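Side-chain contacts in quinone oxidoreductase (Coxiella burnetii, PDB 3TQH), which binds NADPH and probably uses it to reduce quinones, as expected of a member of the medium-chain dehydrogenase/reductase superfamily: residues 10-13 / 14-17; 48-51 / 52-56; 120-123 / 124-128; 165-168 / 169-173; 225-228 / 229-233. All blocks are in the same frame, centred on the assembly; numbering follows the deposited sequence.

Contact 1: 10-13 / 14-17; sequences IQFD and QFGP
The ring of Phe-12 reaches past the backbone of Gln-14 to the ring of Phe-15, three residues further on. Its CE1 lies 3.8 Å from CD1 of Phe-15 and equally near CE1 of the same ring, while CD1 of Phe-12 comes to 3.4 Å from the carbonyl O of Gln-14. Both neighbours sit at the edge of the Phe-12 ring, near its plane. The two rings meet obliquely, their planes 48° apart and their centroids 6.0 Å from each other. Phe-12 holds CG between its backbone N and carbonyl carbon (chi1 64°), which brings the ring beside the chain of Gln-14. The chain here leaves strand 6-12, which pairs with strand 21-27 in a two-stranded antiparallel sheet, and the contact packs the end of that strand against the loop that follows. Gln-11, the residue before the ring, still bonds through its backbone to Lys-22 of the partner strand. Leu-21 and Ser-69 also touch Phe-12, whose ring is buried, whereas Phe-15 is partly exposed. Asp-13 and Gln-14 are exposed. Asp-13 sends OD2 to a salt bridge with Lys-22, which ties the start of the loop back to strand 21-27.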
# COMPACT_ATOMS: atom_id res chain seq x y z
N ILE A 10 17.57 -8.47 0.74
CA ILE A 10 17.00 -9.25 -0.35
C ILE A 10 17.27 -8.52 -1.66
O ILE A 10 16.97 -7.34 -1.78
CB ILE A 10 15.48 -9.46 -0.20
CG1 ILE A 10 15.18 -10.39 1.00
CG2 ILE A 10 14.87 -10.05 -1.48
CD1 ILE A 10 15.63 -11.82 0.81
N GLN A 11 17.87 -9.21 -2.62
CA GLN A 11 18.05 -8.65 -3.95
C GLN A 11 17.57 -9.63 -4.99
O GLN A 11 17.34 -10.79 -4.69
CB GLN A 11 19.52 -8.30 -4.18
CG GLN A 11 19.90 -6.96 -3.57
CD GLN A 11 21.38 -6.64 -3.67
OE1 GLN A 11 21.83 -5.66 -3.08
NE2 GLN A 11 22.14 -7.45 -4.41
N PHE A 12 17.40 -9.13 -6.21
CA PHE A 12 17.17 -9.99 -7.36
C PHE A 12 18.07 -9.52 -8.49
O PHE A 12 18.30 -8.33 -8.66
CB PHE A 12 15.68 -10.02 -7.76
CG PHE A 12 15.12 -8.69 -8.23
CD1 PHE A 12 14.84 -8.47 -9.57
CD2 PHE A 12 14.84 -7.67 -7.32
CE1 PHE A 12 14.32 -7.26 -10.01
CE2 PHE A 12 14.33 -6.45 -7.75
CZ PHE A 12 14.06 -6.25 -9.10
N ASP A 13 18.61 -10.48 -9.24
CA ASP A 13 19.54 -10.21 -10.34
C ASP A 13 18.84 -10.15 -11.69
O ASP A 13 19.38 -9.60 -12.65
CB ASP A 13 20.62 -11.30 -10.38
CG ASP A 13 21.49 -11.33 -9.14
OD1 ASP A 13 21.08 -10.73 -8.12
OD2 ASP A 13 22.58 -11.95 -9.17
N GLN A 14 17.64 -10.72 -11.77
CA GLN A 14 16.90 -10.78 -13.02
C GLN A 14 15.42 -10.73 -12.73
O GLN A 14 14.98 -11.14 -11.65
CB GLN A 14 17.24 -12.07 -13.77
CG GLN A 14 17.06 -13.35 -12.93
CD GLN A 14 17.56 -14.60 -13.64
OE1 GLN A 14 17.02 -15.01 -14.66
NE2 GLN A 14 18.58 -15.22 -13.07
N PHE A 15 14.65 -10.22 -13.68
CA PHE A 15 13.20 -10.23 -13.57
C PHE A 15 12.71 -11.66 -13.76
O PHE A 15 13.14 -12.35 -14.68
CB PHE A 15 12.54 -9.34 -14.62
CG PHE A 15 12.95 -7.89 -14.53
CD1 PHE A 15 12.65 -7.15 -13.39
CD2 PHE A 15 13.61 -7.28 -15.58
CE1 PHE A 15 13.02 -5.82 -13.31
CE2 PHE A 15 13.98 -5.94 -15.50
CZ PHE A 15 13.68 -5.21 -14.36
N GLY A 16 11.82 -12.11 -12.89
CA GLY A 16 11.31 -13.46 -13.00
C GLY A 16 10.35 -13.81 -11.89
O GLY A 16 9.80 -12.92 -11.26
N PRO A 17 10.15 -15.11 -11.65
CA PRO A 17 9.31 -15.59 -10.56
C PRO A 17 9.93 -15.33 -9.19
O PRO A 17 11.09 -14.91 -9.11
CB PRO A 17 9.24 -17.11 -10.81
CG PRO A 17 9.72 -17.32 -12.19
CD PRO A 17 10.70 -16.23 -12.44

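Contact 2: 48-51 / 52-56; sequences IDYK and TRNGS. With NDP (NADPH dihydro-nicotinamide-adenine-dinucleotide phosphate), chain B; SO4 (sulfate ion), chain C.
Residues 48-51 and 52-56 run along short helix 47-53, in the GroES-like domain, into the loop behind it, and the backbone bonds follow the usual i to i+4 pattern: Arg-53 N donates to Asp-49 O and Asn-54 N to Tyr-50 O. Beyond them the ladder gives way, since Gly-55, with positive phi, leaves the helical conformation. Lys-51 O receives weak bonds from Gly-55 N and Ser-56 N, and Lys-51 also bonds through its backbone to Gly-57. An Asx turn takes over at this end. Asn-54 OD1 accepts Ser-56 N at 3.0 Å and Ser-56 OG at 2.7 Å, both in the carbonyl plane; these bonds, with a weak one from ND2 to Glu-308, should restrict the rotation of the amide. Two residues earlier, Thr-52 folds OG1 back beside its own N (chi1 -57°) and donates to Ile-48 O at 2.7 Å. Thr-52 N reaches the same oxygen from the other face of the carbonyl plane. Tyr-50 and Asn-54 run side by side, with ND2 at the edge of the ring and the ring and amide planes 57° apart. The guanidinium of Arg-53 sets one face over Tyr-50 O, while its NH2 makes a salt bridge to Glu-308 and its NH1 bonds to Gly-16 O. Lys-51 extends toward the NADPH, and its NZ donates to the nicotinamide-side ribose hydroxyls O3D at 2.7 Å and O2D at 2.9 Å, and to O4 of a sulfate, probably from the crystallisation liquor, at 3.2 Å.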
# COMPACT_ATOMS: atom_id res chain seq x y z
N ILE A 48 3.29 -3.77 -5.64
CA ILE A 48 4.31 -3.09 -6.44
C ILE A 48 5.65 -3.83 -6.36
O ILE A 48 6.40 -3.86 -7.33
CB ILE A 48 4.48 -1.60 -6.02
CG1 ILE A 48 5.35 -0.84 -7.02
CG2 ILE A 48 5.09 -1.49 -4.64
CD1 ILE A 48 4.58 -0.27 -8.18
N ASP A 49 5.94 -4.44 -5.21
CA ASP A 49 7.15 -5.25 -5.03
C ASP A 49 7.24 -6.42 -6.04
O ASP A 49 8.29 -6.60 -6.66
CB ASP A 49 7.25 -5.81 -3.60
CG ASP A 49 7.21 -4.73 -2.53
OD1 ASP A 49 7.37 -3.53 -2.86
OD2 ASP A 49 7.01 -5.08 -1.34
N TYR A 50 6.16 -7.19 -6.20
CA TYR A 50 6.20 -8.35 -7.12
C TYR A 50 6.09 -7.97 -8.60
O TYR A 50 6.63 -8.65 -9.46
CB TYR A 50 5.19 -9.45 -6.73
CG TYR A 50 3.71 -9.17 -6.96
CD1 TYR A 50 3.18 -9.08 -8.25
CD2 TYR A 50 2.84 -9.07 -5.89
CE1 TYR A 50 1.81 -8.84 -8.45
CE2 TYR A 50 1.48 -8.83 -6.08
CZ TYR A 50 0.97 -8.71 -7.35
OH TYR A 50 -0.38 -8.48 -7.51
N LYS A 51 5.39 -6.87 -8.88
CA LYS A 51 5.27 -6.33 -10.24
C LYS A 51 6.61 -5.78 -10.72
O LYS A 51 6.90 -5.79 -11.92
CB LYS A 51 4.22 -5.22 -10.29
CG LYS A 51 2.80 -5.67 -9.94
CD LYS A 51 1.90 -4.46 -9.70
CE LYS A 51 0.45 -4.88 -9.49
NZ LYS A 51 -0.47 -3.70 -9.53
N THR A 52 7.42 -5.28 -9.79
CA THR A 52 8.76 -4.80 -10.13
C THR A 52 9.64 -6.02 -10.38
O THR A 52 10.29 -6.12 -11.42
CB THR A 52 9.35 -3.93 -8.99
OG1 THR A 52 8.47 -2.83 -8.72
CG2 THR A 52 10.74 -3.40 -9.35
N ARG A 53 9.59 -6.96 -9.45
CA ARG A 53 10.39 -8.19 -9.51
C ARG A 53 10.09 -9.04 -10.75
O ARG A 53 11.01 -9.61 -11.32
CB ARG A 53 10.18 -9.01 -8.23
CG ARG A 53 11.10 -10.23 -8.10
CD ARG A 53 10.41 -11.50 -8.54
NE ARG A 53 9.26 -11.74 -7.70
CZ ARG A 53 8.08 -12.21 -8.10
NH1 ARG A 53 7.85 -12.55 -9.36
NH2 ARG A 53 7.12 -12.34 -7.19
N ASN A 54 8.83 -9.13 -11.16
CA ASN A 54 8.51 -9.90 -12.38
C ASN A 54 8.70 -9.10 -13.67
O ASN A 54 8.63 -9.66 -14.77
CB ASN A 54 7.12 -10.59 -12.31
CG ASN A 54 5.94 -9.61 -12.34
OD1 ASN A 54 5.98 -8.56 -12.98
ND2 ASN A 54 4.87 -9.99 -11.64
N GLY A 55 8.97 -7.80 -13.53
CA GLY A 55 9.36 -6.96 -14.66
C GLY A 55 8.21 -6.29 -15.39
O GLY A 55 8.42 -5.63 -16.40
N SER A 56 6.99 -6.43 -14.87
CA SER A 56 5.81 -5.91 -15.53
C SER A 56 5.59 -4.42 -15.25
O SER A 56 5.04 -3.71 -16.09
CB SER A 56 4.56 -6.70 -15.12
OG SER A 56 4.29 -6.57 -13.73
PA NDP B . -3.60 -6.73 -2.14
O1A NDP B . -2.74 -7.79 -2.71
O2A NDP B . -3.34 -6.55 -0.70
O5B NDP B . -5.15 -7.09 -2.35
C5B NDP B . -5.57 -8.42 -2.18
C4B NDP B . -7.09 -8.48 -2.14
O4B NDP B . -7.60 -8.38 -3.45
C3B NDP B . -7.65 -9.78 -1.57
O3B NDP B . -8.19 -9.54 -0.28
C2B NDP B . -8.71 -10.23 -2.56
O2B NDP B . -9.95 -10.52 -1.95
C1B NDP B . -8.85 -9.03 -3.49
N9A NDP B . -9.16 -9.37 -4.89
C8A NDP B . -8.38 -10.08 -5.76
N7A NDP B . -9.02 -10.15 -6.95
C5A NDP B . -10.19 -9.49 -6.85
C6A NDP B . -11.21 -9.26 -7.76
N6A NDP B . -11.11 -9.74 -8.99
N1A NDP B . -12.32 -8.54 -7.38
C2A NDP B . -12.41 -8.05 -6.08
N3A NDP B . -11.39 -8.27 -5.17
C4A NDP B . -10.30 -8.98 -5.55
O3 NDP B . -3.40 -5.35 -2.95
PN NDP B . -3.35 -3.86 -2.33
O1N NDP B . -2.06 -3.67 -1.64
O2N NDP B . -4.59 -3.51 -1.62
O5D NDP B . -3.30 -3.01 -3.69
C5D NDP B . -4.28 -3.16 -4.70
C4D NDP B . -3.77 -2.57 -6.01
O4D NDP B . -3.50 -1.19 -5.86
C3D NDP B . -2.47 -3.24 -6.45
O3D NDP B . -2.54 -3.53 -7.83
C2D NDP B . -1.40 -2.21 -6.14
O2D NDP B . -0.28 -2.31 -7.01
C1D NDP B . -2.18 -0.90 -6.28
N1N NDP B . -1.64 0.24 -5.50
C2N NDP B . -1.44 1.43 -6.16
C3N NDP B . -0.88 2.54 -5.53
C7N NDP B . -0.67 3.83 -6.27
O7N NDP B . -0.08 4.91 -5.58
N7N NDP B . -1.02 3.93 -7.55
C4N NDP B . -0.48 2.42 -4.09
C5N NDP B . -0.74 1.10 -3.42
C6N NDP B . -1.31 0.08 -4.17
P2B NDP B . -10.50 -12.03 -1.83
O1X NDP B . -11.67 -12.03 -0.89
O2X NDP B . -9.42 -12.93 -1.28
O3X NDP B . -10.95 -12.56 -3.17
S SO4 C . 1.12 0.20 -8.99
O1 SO4 C . 1.33 0.36 -7.55
O2 SO4 C . -0.26 0.52 -9.35
O3 SO4 C . 2.03 1.08 -9.71
O4 SO4 C . 1.41 -1.17 -9.37

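Contact 3: 120-123 / 124-128; sequences IQKL and EKLSF. With SO4 (sulfate ion), chain D.
Lys-122 starts with CG opposite its backbone N (chi1 -178°), runs straight through chi2, then bends at chi3 (78°) and chi4 (62°), which curls the ammonium back toward the chain that follows. NZ thereby donates to Leu-126 O at 2.6 Å, in the carbonyl plane, and to Leu-123 O at 2.9 Å, there tilted from the plane of the Leu-123 carbonyl. Leu-123 O also takes Leu-126 N, 3.2 Å away, on the other face of its plane. This last bond closes a type I beta turn from Leu-123 to Leu-126, linking strand 119-121 to helix 128-133, and the lysine ties together the carbonyls of its first and last residues. The methylenes of Lys-122 are used as well: CE stands over the centre of the Phe-128 ring, 3.9 Å from the centroid, in a CH-pi contact, with the two side chains crossing at about a right angle. NZ itself is too far from that ring for more than a weak cation-pi attraction. CG of Lys-122 meets CB of Leu-126 as those side chains slide past each other in opposite directions. Glu-124 OE1, 4.4 Å from NZ, may add a weak electrostatic pull without forming a salt bridge. At the helix start Ser-127 is the N-cap, its OG bonded to Gln-130 N, and Phe-128 N donates to O3 of a sulfate, probably from the crystallisation liquor, at 2.7 Å.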
# COMPACT_ATOMS: atom_id res chain seq x y z
N ILE A 120 8.21 9.90 9.56
CA ILE A 120 7.74 10.59 10.77
C ILE A 120 8.22 9.83 12.02
O ILE A 120 8.71 8.70 11.91
CB ILE A 120 6.19 10.76 10.80
CG1 ILE A 120 5.47 9.41 10.83
CG2 ILE A 120 5.72 11.57 9.59
CD1 ILE A 120 4.01 9.52 11.25
N GLN A 121 8.09 10.46 13.18
CA GLN A 121 8.35 9.79 14.46
C GLN A 121 7.28 8.72 14.65
O GLN A 121 6.10 9.02 14.52
CB GLN A 121 8.29 10.77 15.63
CG GLN A 121 9.30 11.92 15.58
CD GLN A 121 10.74 11.46 15.76
OE1 GLN A 121 11.05 10.72 16.70
NE2 GLN A 121 11.61 11.89 14.86
N LYS A 122 7.69 7.49 14.93
CA LYS A 122 6.74 6.45 15.33
C LYS A 122 6.15 6.80 16.69
O LYS A 122 6.89 7.10 17.62
CB LYS A 122 7.41 5.07 15.40
CG LYS A 122 6.44 3.93 15.77
CD LYS A 122 7.15 2.59 16.04
CE LYS A 122 7.79 2.52 17.43
NZ LYS A 122 6.82 2.64 18.54
N LEU A 123 4.83 6.77 16.80
CA LEU A 123 4.17 6.93 18.09
C LEU A 123 4.54 5.76 19.01
O LEU A 123 4.73 4.64 18.54
CB LEU A 123 2.65 7.02 17.91
CG LEU A 123 2.16 8.36 17.32
CD1 LEU A 123 0.72 8.26 16.88
CD2 LEU A 123 2.34 9.48 18.35
N GLU A 124 4.65 6.02 20.31
CA GLU A 124 5.08 4.99 21.26
C GLU A 124 4.15 3.77 21.27
O GLU A 124 4.62 2.63 21.32
CB GLU A 124 5.23 5.59 22.68
CG GLU A 124 5.16 4.59 23.86
CD GLU A 124 6.31 3.57 23.91
OE1 GLU A 124 6.94 3.27 22.87
OE2 GLU A 124 6.57 3.06 25.03
N LYS A 125 2.85 4.02 21.20
CA LYS A 125 1.85 2.94 21.27
C LYS A 125 1.88 2.01 20.05
O LYS A 125 1.42 0.88 20.14
CB LYS A 125 0.44 3.53 21.44
CG LYS A 125 0.23 4.24 22.76
CD LYS A 125 -0.06 3.28 23.90
CE LYS A 125 -1.51 2.80 23.88
NZ LYS A 125 -1.85 2.03 25.10
N LEU A 126 2.39 2.50 18.92
CA LEU A 126 2.54 1.69 17.71
C LEU A 126 3.69 0.71 17.84
O LEU A 126 4.79 1.09 18.24
CB LEU A 126 2.80 2.59 16.49
CG LEU A 126 1.66 3.37 15.84
CD1 LEU A 126 2.20 4.24 14.70
CD2 LEU A 126 0.59 2.43 15.33
N SER A 127 3.46 -0.55 17.49
CA SER A 127 4.57 -1.49 17.34
C SER A 127 5.30 -1.16 16.04
O SER A 127 4.76 -0.50 15.16
CB SER A 127 4.07 -2.94 17.31
OG SER A 127 3.49 -3.25 16.05
N PHE A 128 6.54 -1.63 15.93
CA PHE A 128 7.32 -1.46 14.70
C PHE A 128 6.65 -2.17 13.50
O PHE A 128 6.62 -1.62 12.40
CB PHE A 128 8.75 -1.98 14.89
CG PHE A 128 9.63 -1.04 15.68
CD1 PHE A 128 9.92 -1.29 17.01
CD2 PHE A 128 10.16 0.10 15.09
CE1 PHE A 128 10.73 -0.44 17.74
CE2 PHE A 128 10.97 0.96 15.81
CZ PHE A 128 11.26 0.69 17.14
S SO4 D . 7.65 -4.58 17.85
O1 SO4 D . 9.08 -4.87 17.82
O2 SO4 D . 7.04 -5.18 19.04
O3 SO4 D . 7.43 -3.14 17.93
O4 SO4 D . 7.03 -5.13 16.64

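Contact 4: 165-168 / 169-173; sequences VGHL and AIQLA. With NDP (NADPH dihydro-nicotinamide-adenine-dinucleotide phosphate), chain B.
Ala-169 donates its N to Val-165 O. The CB of Ala-169 rests 3.4 Å from Gly-166 O, a methyl set against the backbone one turn back, and helix 135-147 packs on it through Ala-141. Ile-170 follows with a nearly linear N-H bond to Gly-166 O, and its CG1 lies 3.4 Å from that same oxygen; the rest of the side chain runs on to Val-180 and Thr-182 of strand 179-184. Gln-171 then breaks the routine. Its side chain, extended beyond CG, turns at chi3 (81°) so that NE2 donates to His-167 O at 2.8 Å, with the oxygen in the amide plane but the donor standing 49° out of the carbonyl plane. The amide lies alongside the His-167 ring, 32° from parallel, and NE2 also comes to 3.9 Å from Leu-168 CD2. OE1 of Gln-171 accepts from Arg-288 N, which leaves the buried amide held at both ends. The His-167 ring is likewise fixed, by Gly-163 O at ND1 and Glu-290 N at NE2. Leu-172 returns to the helical pattern with Leu-168 O, and its CG packs at 3.4 Å from that oxygen. At the front of the helix Val-165 N donates to NADPH O2N at 2.9 Å, consistent with the glycine-rich strand-turn-helix dinucleotide site of a Rossmann fold.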
# COMPACT_ATOMS: atom_id res chain seq x y z
N VAL A 165 -4.75 -2.21 0.93
CA VAL A 165 -5.37 -0.88 0.88
C VAL A 165 -6.83 -0.95 1.29
O VAL A 165 -7.30 -0.13 2.06
CB VAL A 165 -5.28 -0.27 -0.54
CG1 VAL A 165 -6.07 1.05 -0.61
CG2 VAL A 165 -3.83 -0.05 -0.93
N GLY A 166 -7.54 -1.96 0.77
CA GLY A 166 -8.99 -2.08 0.93
C GLY A 166 -9.48 -2.05 2.37
O GLY A 166 -10.37 -1.26 2.70
N HIS A 167 -8.91 -2.90 3.22
CA HIS A 167 -9.40 -3.05 4.59
C HIS A 167 -9.26 -1.76 5.39
O HIS A 167 -10.06 -1.51 6.31
CB HIS A 167 -8.75 -4.24 5.31
CG HIS A 167 -7.42 -3.96 5.94
ND1 HIS A 167 -6.26 -3.81 5.21
CD2 HIS A 167 -7.06 -3.86 7.24
CE1 HIS A 167 -5.25 -3.60 6.04
NE2 HIS A 167 -5.71 -3.63 7.28
N LEU A 168 -8.28 -0.94 5.03
CA LEU A 168 -8.11 0.38 5.63
C LEU A 168 -9.13 1.36 5.07
O LEU A 168 -9.75 2.12 5.82
CB LEU A 168 -6.68 0.89 5.42
CG LEU A 168 -5.59 0.13 6.19
CD1 LEU A 168 -4.19 0.66 5.88
CD2 LEU A 168 -5.85 0.19 7.69
N ALA A 169 -9.29 1.35 3.74
CA ALA A 169 -10.23 2.22 3.04
C ALA A 169 -11.65 2.03 3.55
O ALA A 169 -12.36 3.00 3.80
CB ALA A 169 -10.17 1.96 1.53
N ILE A 170 -12.05 0.78 3.71
CA ILE A 170 -13.35 0.47 4.29
C ILE A 170 -13.54 1.11 5.66
O ILE A 170 -14.59 1.69 5.94
CB ILE A 170 -13.56 -1.05 4.45
CG1 ILE A 170 -13.76 -1.70 3.07
CG2 ILE A 170 -14.75 -1.34 5.39
CD1 ILE A 170 -13.81 -3.21 3.10
N GLN A 171 -12.54 1.01 6.51
CA GLN A 171 -12.64 1.58 7.86
C GLN A 171 -12.68 3.09 7.79
O GLN A 171 -13.49 3.73 8.46
CB GLN A 171 -11.47 1.14 8.72
CG GLN A 171 -11.44 -0.32 9.00
CD GLN A 171 -10.18 -0.71 9.73
OE1 GLN A 171 -10.10 -0.55 10.94
NE2 GLN A 171 -9.19 -1.23 8.99
N LEU A 172 -11.80 3.66 6.97
CA LEU A 172 -11.76 5.11 6.78
C LEU A 172 -13.05 5.64 6.17
O LEU A 172 -13.53 6.69 6.58
CB LEU A 172 -10.54 5.52 5.95
CG LEU A 172 -9.19 5.38 6.68
CD1 LEU A 172 -8.02 5.56 5.72
CD2 LEU A 172 -9.10 6.35 7.85
N ALA A 173 -13.62 4.91 5.21
CA ALA A 173 -14.88 5.31 4.58
C ALA A 173 -16.06 5.27 5.56
O ALA A 173 -16.94 6.12 5.51
CB ALA A 173 -15.18 4.42 3.38
PA NDP B . -3.60 -6.73 -2.14
O1A NDP B . -2.74 -7.79 -2.71
O2A NDP B . -3.34 -6.55 -0.70
O5B NDP B . -5.15 -7.09 -2.35
C5B NDP B . -5.57 -8.42 -2.18
C4B NDP B . -7.09 -8.48 -2.14
O4B NDP B . -7.60 -8.38 -3.45
C3B NDP B . -7.65 -9.78 -1.57
O3B NDP B . -8.19 -9.54 -0.28
C2B NDP B . -8.71 -10.23 -2.56
O2B NDP B . -9.95 -10.52 -1.95
C1B NDP B . -8.85 -9.03 -3.49
N9A NDP B . -9.16 -9.37 -4.89
C8A NDP B . -8.38 -10.08 -5.76
N7A NDP B . -9.02 -10.15 -6.95
C5A NDP B . -10.19 -9.49 -6.85
C6A NDP B . -11.21 -9.26 -7.76
N6A NDP B . -11.11 -9.74 -8.99
N1A NDP B . -12.32 -8.54 -7.38
C2A NDP B . -12.41 -8.05 -6.08
N3A NDP B . -11.39 -8.27 -5.17
C4A NDP B . -10.30 -8.98 -5.55
O3 NDP B . -3.40 -5.35 -2.95
PN NDP B . -3.35 -3.86 -2.33
O1N NDP B . -2.06 -3.67 -1.64
O2N NDP B . -4.59 -3.51 -1.62
O5D NDP B . -3.30 -3.01 -3.69
C5D NDP B . -4.28 -3.16 -4.70
C4D NDP B . -3.77 -2.57 -6.01
O4D NDP B . -3.50 -1.19 -5.86
C3D NDP B . -2.47 -3.24 -6.45
O3D NDP B . -2.54 -3.53 -7.83
C2D NDP B . -1.40 -2.21 -6.14
O2D NDP B . -0.28 -2.31 -7.01
C1D NDP B . -2.18 -0.90 -6.28
N1N NDP B . -1.64 0.24 -5.50
C2N NDP B . -1.44 1.43 -6.16
C3N NDP B . -0.88 2.54 -5.53
C7N NDP B . -0.67 3.83 -6.27
O7N NDP B . -0.08 4.91 -5.58
N7N NDP B . -1.02 3.93 -7.55
C4N NDP B . -0.48 2.42 -4.09
C5N NDP B . -0.74 1.10 -3.42
C6N NDP B . -1.31 0.08 -4.17
P2B NDP B . -10.50 -12.03 -1.83
O1X NDP B . -11.67 -12.03 -0.89
O2X NDP B . -9.42 -12.93 -1.28
O3X NDP B . -10.95 -12.56 -3.17

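Contact 5: 225-228 / 229-233; sequences GDVG and IQSID
Ser-231 has its CB 3.4 Å from Gly-228 O and 3.5 Å from Val-227 O, the two carbonyls of the preceding turn. From CB the hydroxyl swings beside the backbone N (chi1 -58°), and OG donates to Val-227 O at 2.7 Å, tilted from the carbonyl plane. Ser-231 N reaches the same oxygen at 3.0 Å from the other face of that plane, so one residue grips one carbonyl with both its donors; Ser-231 N also makes a weak bond to Gly-228 O. OG has a second partner in His-159 NE2, which connects this buried turn to the loop after strand 155-158. Earlier in helix 225-231, Ile-229 N bonds to Gly-225 O and Gln-230 N to Asp-226 O. Ile-229 lays CG1 3.4 Å from Gly-225 O, and the CB of Gln-230 sits against Asp-226 O at 3.3 Å. The isoleucines face helix 249-258, Ile-229 on Val-252 and Val-255, Ile-232 on Val-255 and Ala-256, while Val-227 lies against Asp-221 of strand 216-221 and comes to about 4 Å from the bound NADPH. The helix lies in the nucleotide-binding Rossmann domain, between strand 216-221 and strand 235-236. Since OG serves both the carbonyl and the histidine, its rotation is probably restricted, and the two donors on Val-227 O would probably polarise that peptide group.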
# COMPACT_ATOMS: atom_id res chain seq x y z
N GLY A 225 -8.15 -2.93 -14.61
CA GLY A 225 -8.48 -3.76 -15.75
C GLY A 225 -9.97 -3.72 -16.00
O GLY A 225 -10.59 -2.67 -15.89
N ASP A 226 -10.55 -4.88 -16.29
CA ASP A 226 -11.95 -4.97 -16.68
C ASP A 226 -12.93 -4.74 -15.52
O ASP A 226 -14.06 -4.32 -15.74
CB ASP A 226 -12.22 -6.31 -17.35
CG ASP A 226 -11.51 -6.43 -18.70
OD1 ASP A 226 -11.81 -5.61 -19.60
OD2 ASP A 226 -10.66 -7.34 -18.85
N VAL A 227 -12.49 -5.03 -14.29
CA VAL A 227 -13.31 -4.76 -13.10
C VAL A 227 -13.53 -3.26 -12.95
O VAL A 227 -14.65 -2.82 -12.68
CB VAL A 227 -12.66 -5.32 -11.81
CG1 VAL A 227 -13.23 -4.62 -10.57
CG2 VAL A 227 -12.87 -6.82 -11.72
N GLY A 228 -12.45 -2.49 -13.13
CA GLY A 228 -12.53 -1.04 -13.15
C GLY A 228 -13.43 -0.52 -14.25
O GLY A 228 -14.26 0.36 -14.00
N ILE A 229 -13.28 -1.06 -15.46
CA ILE A 229 -14.13 -0.68 -16.59
C ILE A 229 -15.60 -0.96 -16.28
O ILE A 229 -16.46 -0.11 -16.52
CB ILE A 229 -13.77 -1.46 -17.88
CG1 ILE A 229 -12.34 -1.14 -18.35
CG2 ILE A 229 -14.76 -1.14 -19.00
CD1 ILE A 229 -12.02 0.33 -18.40
N GLN A 230 -15.88 -2.15 -15.76
CA GLN A 230 -17.24 -2.55 -15.41
C GLN A 230 -17.84 -1.61 -14.37
O GLN A 230 -19.03 -1.33 -14.42
CB GLN A 230 -17.26 -3.99 -14.88
CG GLN A 230 -17.43 -5.07 -15.95
CD GLN A 230 -18.79 -5.75 -15.86
OE1 GLN A 230 -19.03 -6.57 -14.96
NE2 GLN A 230 -19.69 -5.43 -16.79
N SER A 231 -17.02 -1.13 -13.44
CA SER A 231 -17.49 -0.31 -12.31
C SER A 231 -18.09 1.02 -12.75
O SER A 231 -18.92 1.58 -12.05
CB SER A 231 -16.35 -0.05 -11.33
OG SER A 231 -15.80 -1.26 -10.84
N ILE A 232 -17.68 1.51 -13.91
CA ILE A 232 -18.20 2.75 -14.47
C ILE A 232 -19.74 2.72 -14.62
O ILE A 232 -20.40 3.73 -14.41
CB ILE A 232 -17.54 3.05 -15.84
CG1 ILE A 232 -16.02 3.26 -15.67
CG2 ILE A 232 -18.16 4.28 -16.49
CD1 ILE A 232 -15.25 3.15 -16.96
N ASP A 233 -20.29 1.55 -14.96
CA ASP A 233 -21.74 1.39 -15.16
C ASP A 233 -22.60 1.61 -13.91
O ASP A 233 -23.81 1.82 -14.02
CB ASP A 233 -22.05 -0.01 -15.72
CG ASP A 233 -21.54 -0.22 -17.14
OD1 ASP A 233 -21.50 0.76 -17.93
OD2 ASP A 233 -21.20 -1.38 -17.48

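Overall arrangement
The five contacts follow one another along the chain in series, each a local one. Contacts 1 and 2 are adjacent, with centres 9 Å apart, and touch where Phe-15 packs on Thr-52 and Gly-55, so the loop after strand 6-12 lies against the end of helix 47-53. Contact 3 follows strand 119-121, in the mixed sheet, and is about 14 Å from contact 2 at the nearest atoms. Contacts 4 and 5 belong to helices that flank the parallel six-stranded sheet, their centres 20 Å apart. NADPH bridges contacts 2 and 4, which lie on opposite sides of the chain's centre, as expected of a cofactor bound in the cleft between catalytic and nucleotide-binding domains.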